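Local coordinates for protein beta-glucuronidase (uncultured Clostridium sp., PDB 6U7J) that hydrolyses beta-glucuronides as a gut bacterial beta-glucuronidase of glycoside hydrolase family 2, probably helping to reactivate estrogens from their glucuronides, at residues Q255-P259 against G260-L264; L487-D490 against L491-H495. All coordinates share one frame; numbering follows the deposited sequence.

Interaction 1: residues Q255-P259 against G260-L264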
ATOM      1  N   GLN B 255     -23.331  35.907 -27.727  1.00 50.37           N
ATOM      2  CA  GLN B 255     -22.326  35.385 -26.810  1.00 47.24           C
ATOM      3  C   GLN B 255     -21.992  33.952 -27.200  1.00 47.10           C
ATOM      4  O   GLN B 255     -22.849  33.067 -27.132  1.00 46.32           O
ATOM      5  CB  GLN B 255     -22.833  35.446 -25.371  1.00 49.38           C
ATOM      6  CG  GLN B 255     -23.328  36.812 -24.934  1.00 52.19           C
ATOM      7  CD  GLN B 255     -22.202  37.813 -24.760  1.00 58.70           C
ATOM      8  OE1 GLN B 255     -21.295  37.612 -23.951  1.00 58.67           O
ATOM      9  NE2 GLN B 255     -22.256  38.899 -25.521  1.00 59.25           N
ATOM     10  N   LEU B 256     -20.752  33.725 -27.611  1.00 44.62           N
ATOM     11  CA  LEU B 256     -20.375  32.440 -28.170  1.00 44.79           C
ATOM     12  C   LEU B 256     -20.134  31.419 -27.067  1.00 45.41           C
ATOM     13  O   LEU B 256     -19.790  31.759 -25.929  1.00 42.01           O
ATOM     14  CB  LEU B 256     -19.124  32.582 -29.042  1.00 43.62           C
ATOM     15  CG  LEU B 256     -19.313  33.387 -30.338  1.00 46.29           C
ATOM     16  CD1 LEU B 256     -18.065  33.352 -31.202  1.00 39.48           C
ATOM     17  CD2 LEU B 256     -20.512  32.876 -31.118  1.00 40.95           C
ATOM     18  N   TRP B 257     -20.352  30.155 -27.406  1.00 42.42           N
ATOM     19  CA  TRP B 257     -19.999  29.070 -26.507  1.00 39.52           C
ATOM     20  C   TRP B 257     -18.511  28.795 -26.696  1.00 40.45           C
ATOM     21  O   TRP B 257     -18.076  28.389 -27.783  1.00 38.99           O
ATOM     22  CB  TRP B 257     -20.852  27.835 -26.782  1.00 35.70           C
ATOM     23  CG  TRP B 257     -20.654  26.717 -25.782  1.00 33.67           C
ATOM     24  CD1 TRP B 257     -21.404  26.469 -24.673  1.00 35.04           C
ATOM     25  CD2 TRP B 257     -19.641  25.706 -25.815  1.00 36.66           C
ATOM     26  NE1 TRP B 257     -20.930  25.363 -24.015  1.00 38.39           N
ATOM     27  CE2 TRP B 257     -19.847  24.873 -24.698  1.00 35.14           C
ATOM     28  CE3 TRP B 257     -18.579  25.421 -26.682  1.00 38.84           C
ATOM     29  CZ2 TRP B 257     -19.031  23.784 -24.417  1.00 37.58           C
ATOM     30  CZ3 TRP B 257     -17.772  24.333 -26.405  1.00 38.66           C
ATOM     31  CH2 TRP B 257     -17.998  23.529 -25.278  1.00 36.79           C
ATOM     32  N   GLN B 258     -17.723  29.042 -25.650  1.00 36.50           N
ATOM     33  CA  GLN B 258     -16.286  28.894 -25.797  1.00 41.24           C
ATOM     34  C   GLN B 258     -15.764  27.781 -24.901  1.00 43.57           C
ATOM     35  O   GLN B 258     -16.270  27.600 -23.784  1.00 40.96           O
ATOM     36  CB  GLN B 258     -15.551  30.204 -25.451  1.00 41.69           C
ATOM     37  CG  GLN B 258     -15.974  31.403 -26.308  1.00 37.33           C
ATOM     38  CD  GLN B 258     -15.209  31.513 -27.624  1.00 49.06           C
ATOM     39  OE1 GLN B 258     -14.610  30.540 -28.108  1.00 53.34           O
ATOM     40  NE2 GLN B 258     -15.235  32.706 -28.218  1.00 50.78           N
ATOM     41  N   PRO B 259     -14.771  27.018 -25.363  1.00 42.36           N
ATOM     42  CA  PRO B 259     -14.065  26.094 -24.465  1.00 43.53           C
ATOM     43  C   PRO B 259     -13.604  26.830 -23.218  1.00 42.10           C
ATOM     44  O   PRO B 259     -13.018  27.906 -23.299  1.00 41.70           O
ATOM     45  CB  PRO B 259     -12.879  25.614 -25.309  1.00 42.38           C
ATOM     46  CG  PRO B 259     -13.306  25.845 -26.737  1.00 40.59           C
ATOM     47  CD  PRO B 259     -14.178  27.058 -26.712  1.00 42.58           C
ATOM     48  N   GLY B 260     -13.917  26.269 -22.052  1.00 37.56           N
ATOM     49  CA  GLY B 260     -13.570  26.904 -20.798  1.00 37.68           C
ATOM     50  C   GLY B 260     -14.456  28.062 -20.393  1.00 43.12           C
ATOM     51  O   GLY B 260     -14.332  28.546 -19.258  1.00 39.30           O
ATOM     52  N   SER B 261     -15.364  28.523 -21.273  1.00 41.84           N
ATOM     53  CA  SER B 261     -16.219  29.673 -20.939  1.00 42.54           C
ATOM     54  C   SER B 261     -17.563  29.513 -21.665  1.00 41.50           C
ATOM     55  O   SER B 261     -17.847  30.162 -22.676  1.00 42.82           O
ATOM     56  CB  SER B 261     -15.559  31.002 -21.304  1.00 35.67           C
ATOM     57  OG  SER B 261     -16.439  32.065 -20.984  1.00 48.84           O
ATOM     58  N   ALA B 262     -18.417  28.664 -21.107  1.00 38.79           N
ATOM     59  CA  ALA B 262     -19.662  28.309 -21.769  1.00 39.72           C
ATOM     60  C   ALA B 262     -20.667  29.462 -21.742  1.00 39.07           C
ATOM     61  O   ALA B 262     -20.749  30.215 -20.771  1.00 42.03           O
ATOM     62  CB  ALA B 262     -20.266  27.071 -21.103  1.00 36.62           C
ATOM     63  N   TYR B 263     -21.441  29.589 -22.814  1.00 39.35           N
ATOM     64  CA  TYR B 263     -22.666  30.380 -22.805  1.00 42.43           C
ATOM     65  C   TYR B 263     -23.774  29.541 -23.429  1.00 38.08           C
ATOM     66  O   TYR B 263     -23.568  28.915 -24.475  1.00 38.34           O
ATOM     67  CB  TYR B 263     -22.498  31.708 -23.566  1.00 41.33           C
ATOM     68  CG  TYR B 263     -23.591  32.713 -23.269  1.00 45.54           C
ATOM     69  CD1 TYR B 263     -24.787  32.702 -23.983  1.00 45.40           C
ATOM     70  CD2 TYR B 263     -23.435  33.660 -22.264  1.00 46.78           C
ATOM     71  CE1 TYR B 263     -25.797  33.620 -23.711  1.00 49.47           C
ATOM     72  CE2 TYR B 263     -24.433  34.574 -21.981  1.00 49.83           C
ATOM     73  CZ  TYR B 263     -25.611  34.554 -22.711  1.00 52.21           C
ATOM     74  OH  TYR B 263     -26.603  35.461 -22.427  1.00 52.76           O
ATOM     75  N   LEU B 264     -24.944  29.514 -22.800  1.00 36.76           N
ATOM     76  CA  LEU B 264     -26.044  28.701 -23.308  1.00 40.19           C
ATOM     77  C   LEU B 264     -27.291  29.552 -23.459  1.00 40.69           C
ATOM     78  O   LEU B 264     -27.801  30.086 -22.470  1.00 42.78           O
ATOM     79  CB  LEU B 264     -26.332  27.506 -22.392  1.00 38.58           C
ATOM     80  CG  LEU B 264     -25.168  26.522 -22.230  1.00 40.74           C
ATOM     81  CD1 LEU B 264     -25.498  25.441 -21.193  1.00 37.14           C
ATOM     82  CD2 LEU B 264     -24.809  25.910 -23.582  1.00 36.04           C
TER
HETATM   83  O   HOH W   1     -23.791  30.204 -27.042  1.00 38.70           O
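Gln255 lays its CB squarely over the ring of Tyr263, 3.5 Å from the ring centroid and 9° off the normal, a CH-pi contact across the open end of a short hairpin-like loop. The Gln255 chain then bends, keeping CG near CE2 and CZ of the ring while the amide leads away, its plane 68° from that of the ring. The tyrosine hydroxyl reaches out to Lys235 and to the backbone of Glu234. Beside this pair a water donates to both Gln255 O and Tyr263 O, bridging the two arms where no direct bond joins them.

The closed end is a type II turn from Gln258 to Ser261, with Pro259 and Gly260 at its corners; the positive phi of Gly260 suits glycine. Ser261 N gives a 2.8 Å bond to Gln258 O, and Gln258 N returns a longer one of 3.2 Å to Ser261 O, so the pair is a single antiparallel hydrogen-bonded bridge.

Trp257 works on another side of the loop. With CG anti to the backbone N (chi1 -173°), its indole turns one face to Ala262, whose CA sits over the five-membered ring, 4.2 Å from its centroid, and Tyr263 O lies in the ring plane, 3.3 Å from Trp257 CD1. Leu264 runs alongside, its CD2 3.6 Å from Trp257 CD1. The indole NE1 is spent on Asp353 O, and Gln258 OE1 on Asn295. The turn's two backbone bonds and the water thus carry the polar links between the arms, while the side chains meet mainly by CH-pi and apolar contact. With the polar ends of Trp257, Gln258 and Tyr263 bonded to Asp353, Asn295 and Lys235, the loop's shape probably depends on its neighbours too.

Interaction 2: residues L487-D490 against L491-H495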
ATOM      1  N   LEU B 487       7.822   7.403 -30.980  1.00 34.93           N
ATOM      2  CA  LEU B 487       6.560   8.100 -31.185  1.00 37.08           C
ATOM      3  C   LEU B 487       6.697   9.173 -32.257  1.00 41.05           C
ATOM      4  O   LEU B 487       5.806   9.318 -33.102  1.00 40.74           O
ATOM      5  CB  LEU B 487       6.054   8.705 -29.874  1.00 34.08           C
ATOM      6  CG  LEU B 487       4.628   9.255 -30.023  1.00 36.84           C
ATOM      7  CD1 LEU B 487       3.629   8.143 -30.339  1.00 33.22           C
ATOM      8  CD2 LEU B 487       4.177  10.052 -28.807  1.00 33.50           C
ATOM      9  N   LYS B 488       7.804   9.931 -32.245  1.00 37.61           N
ATOM     10  CA  LYS B 488       8.020  10.934 -33.285  1.00 36.70           C
ATOM     11  C   LYS B 488       7.991  10.295 -34.666  1.00 37.31           C
ATOM     12  O   LYS B 488       7.317  10.790 -35.577  1.00 39.49           O
ATOM     13  CB  LYS B 488       9.343  11.660 -33.075  1.00 39.05           C
ATOM     14  CG  LYS B 488       9.514  12.904 -33.954  1.00 38.83           C
ATOM     15  CD  LYS B 488      10.871  13.565 -33.674  1.00 49.65           C
ATOM     16  CE  LYS B 488      11.204  14.679 -34.678  1.00 45.05           C
ATOM     17  NZ  LYS B 488      10.019  15.530 -34.908  1.00 49.40           N
ATOM     18  N   THR B 489       8.692   9.174 -34.827  1.00 35.50           N
ATOM     19  CA  THR B 489       8.713   8.488 -36.113  1.00 36.22           C
ATOM     20  C   THR B 489       7.316   8.028 -36.507  1.00 43.39           C
ATOM     21  O   THR B 489       6.885   8.211 -37.652  1.00 41.53           O
ATOM     22  CB  THR B 489       9.664   7.293 -36.051  1.00 39.09           C
ATOM     23  OG1 THR B 489      11.008   7.759 -35.893  1.00 43.21           O
ATOM     24  CG2 THR B 489       9.567   6.467 -37.319  1.00 36.96           C
ATOM     25  N   ASP B 490       6.586   7.429 -35.565  1.00 39.47           N
ATOM     26  CA  ASP B 490       5.251   6.948 -35.894  1.00 42.54           C
ATOM     27  C   ASP B 490       4.320   8.109 -36.218  1.00 40.60           C
ATOM     28  O   ASP B 490       3.570   8.054 -37.196  1.00 42.54           O
ATOM     29  CB  ASP B 490       4.698   6.097 -34.748  1.00 40.29           C
ATOM     30  CG  ASP B 490       3.584   5.166 -35.200  1.00 38.47           C
ATOM     31  OD1 ASP B 490       3.835   4.304 -36.069  1.00 38.50           O
ATOM     32  OD2 ASP B 490       2.452   5.307 -34.695  1.00 38.43           O
ATOM     33  N   LEU B 491       4.372   9.176 -35.418  1.00 42.01           N
ATOM     34  CA  LEU B 491       3.543  10.346 -35.676  1.00 40.99           C
ATOM     35  C   LEU B 491       3.738  10.858 -37.096  1.00 45.13           C
ATOM     36  O   LEU B 491       2.766  11.196 -37.786  1.00 41.34           O
ATOM     37  CB  LEU B 491       3.885  11.457 -34.679  1.00 42.36           C
ATOM     38  CG  LEU B 491       3.391  11.302 -33.248  1.00 41.55           C
ATOM     39  CD1 LEU B 491       3.927  12.453 -32.408  1.00 39.42           C
ATOM     40  CD2 LEU B 491       1.866  11.265 -33.244  1.00 39.90           C
ATOM     41  N   ILE B 492       4.993  10.919 -37.548  1.00 40.66           N
ATOM     42  CA  ILE B 492       5.270  11.509 -38.851  1.00 44.99           C
ATOM     43  C   ILE B 492       4.764  10.597 -39.965  1.00 44.46           C
ATOM     44  O   ILE B 492       4.247  11.076 -40.983  1.00 44.28           O
ATOM     45  CB  ILE B 492       6.771  11.829 -38.982  1.00 44.27           C
ATOM     46  CG1 ILE B 492       7.156  12.950 -38.010  1.00 40.86           C
ATOM     47  CG2 ILE B 492       7.103  12.262 -40.402  1.00 45.74           C
ATOM     48  CD1 ILE B 492       8.650  13.198 -37.931  1.00 40.74           C
ATOM     49  N   LYS B 493       4.868   9.274 -39.777  1.00 39.53           N
ATOM     50  CA  LYS B 493       4.319   8.342 -40.762  1.00 44.09           C
ATOM     51  C   LYS B 493       2.797   8.480 -40.889  1.00 45.18           C
ATOM     52  O   LYS B 493       2.256   8.428 -42.002  1.00 46.29           O
ATOM     53  CB  LYS B 493       4.710   6.904 -40.408  1.00 40.21           C
ATOM     54  CG  LYS B 493       6.219   6.674 -40.477  1.00 45.97           C
ATOM     55  CD  LYS B 493       6.611   5.202 -40.565  1.00 45.45           C
ATOM     56  CE  LYS B 493       6.194   4.432 -39.330  1.00 46.28           C
ATOM     57  NZ  LYS B 493       6.880   3.106 -39.227  1.00 54.53           N
ATOM     58  N   TRP B 494       2.089   8.671 -39.770  1.00 42.18           N
ATOM     59  CA  TRP B 494       0.633   8.837 -39.838  1.00 43.78           C
ATOM     60  C   TRP B 494       0.260  10.125 -40.571  1.00 45.59           C
ATOM     61  O   TRP B 494      -0.723  10.165 -41.324  1.00 44.25           O
ATOM     62  CB  TRP B 494       0.020   8.833 -38.429  1.00 37.62           C
ATOM     63  CG  TRP B 494      -0.091   7.471 -37.778  1.00 40.81           C
ATOM     64  CD1 TRP B 494       0.730   6.953 -36.823  1.00 40.35           C
ATOM     65  CD2 TRP B 494      -1.089   6.472 -38.034  1.00 40.95           C
ATOM     66  NE1 TRP B 494       0.315   5.690 -36.472  1.00 38.08           N
ATOM     67  CE2 TRP B 494      -0.801   5.372 -37.199  1.00 40.64           C
ATOM     68  CE3 TRP B 494      -2.195   6.397 -38.893  1.00 41.28           C
ATOM     69  CZ2 TRP B 494      -1.575   4.213 -37.194  1.00 40.96           C
ATOM     70  CZ3 TRP B 494      -2.964   5.244 -38.888  1.00 40.38           C
ATOM     71  CH2 TRP B 494      -2.651   4.168 -38.045  1.00 42.02           C
ATOM     72  N   HIS B 495       1.023  11.194 -40.356  1.00 42.89           N
ATOM     73  CA  HIS B 495       0.712  12.447 -41.034  1.00 48.06           C
ATOM     74  C   HIS B 495       1.019  12.360 -42.520  1.00 46.51           C
ATOM     75  O   HIS B 495       0.238  12.838 -43.355  1.00 43.87           O
ATOM     76  CB  HIS B 495       1.494  13.594 -40.413  1.00 43.15           C
ATOM     77  CG  HIS B 495       1.205  14.917 -41.042  1.00 47.49           C
ATOM     78  ND1 HIS B 495      -0.069  15.443 -41.107  1.00 46.64           N
ATOM     79  CD2 HIS B 495       2.021  15.824 -41.630  1.00 47.67           C
ATOM     80  CE1 HIS B 495      -0.024  16.619 -41.706  1.00 44.87           C
ATOM     81  NE2 HIS B 495       1.230  16.872 -42.034  1.00 47.50           N
TER
HETATM   82  O   HOH W   2       6.266   3.564 -36.225  1.00 47.47           O
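Asp490 and Trp494, one helical turn apart, point the same way and join through their ends: Trp494 NE1 donates to Asp490 OD2 at 2.8 Å. The bond is bent, with an N-H...O angle of 132°. OD2 lies in the plane of the indole, at its edge, yet the nitrogen comes from above the carboxylate, whose plane stands 83° from the ring. OD2 also takes a salt bridge from Arg469, so one oxygen of this buried residue serves two donors, which probably favours the charged carboxylate.

Next to this pair is the tightly packed face. Leu491 has its CG beside the backbone N (chi1 -74°), which sets that atom 3.1 Å from Leu487 O and 4.0 Å from Leu487 CG; the two leucines cross at a slant. Leu487 packs on Asn535, Ala538 and Met539 of helix 525-540, while Leu491 reaches Met539 and the strand residues Ile467, Val502 and Val504. Trp494 covers Val465 and Ile467.

The outer side is looser. Lys488 and Ile492 lie alongside each other, with Lys488 NZ 4.1 Å from Ile492 CD1 and in a long, weak ion pair with Glu541; exposed Thr489 turns its hydroxyl back to Pro485 O. Lys493 crosses Asp490 at about a right angle, but its NZ stays 4.5 Å from Asp490 OD1, beyond a salt bridge. A water donates to OD1 and accepts only a weak bond from that NZ, whose salt bridge is to Glu454.

The i to i+4 backbone bonds run through both sides, from Leu491 N to Leu487 O through Trp494 N to Asp490 O. Helix 480-498 links the parallel strands 465-468 and 502-506, and the inward leucines and tryptophan against outward lysines fit a beta-alpha-beta crossover on the outside of a TIM barrel.

How the interactions relate
Following the chain from the N terminus, interaction 1 comes first, in the loop between strands 246-251 and 265-271, and closes well before interaction 2 opens within helix 480-498. The two are in series, neither nested nor crossed. Each is local: residues 255-264 double back through a hairpin-like loop, whereas 487-495 wind along one helix. The loop belongs to the family 2 region of the E-set (immunoglobulin-like) clan, yet Asn295, Phe299 and Asp353 tie it to the TIM barrel region. Residues 487-495 lie within the barrel region, joining its strands 465-468 and 502-506 to helix 525-540. The centres of interactions 1 and 2 are about 34 Å apart, and the nearest atoms of interactions 1 and 2 about 22 Å.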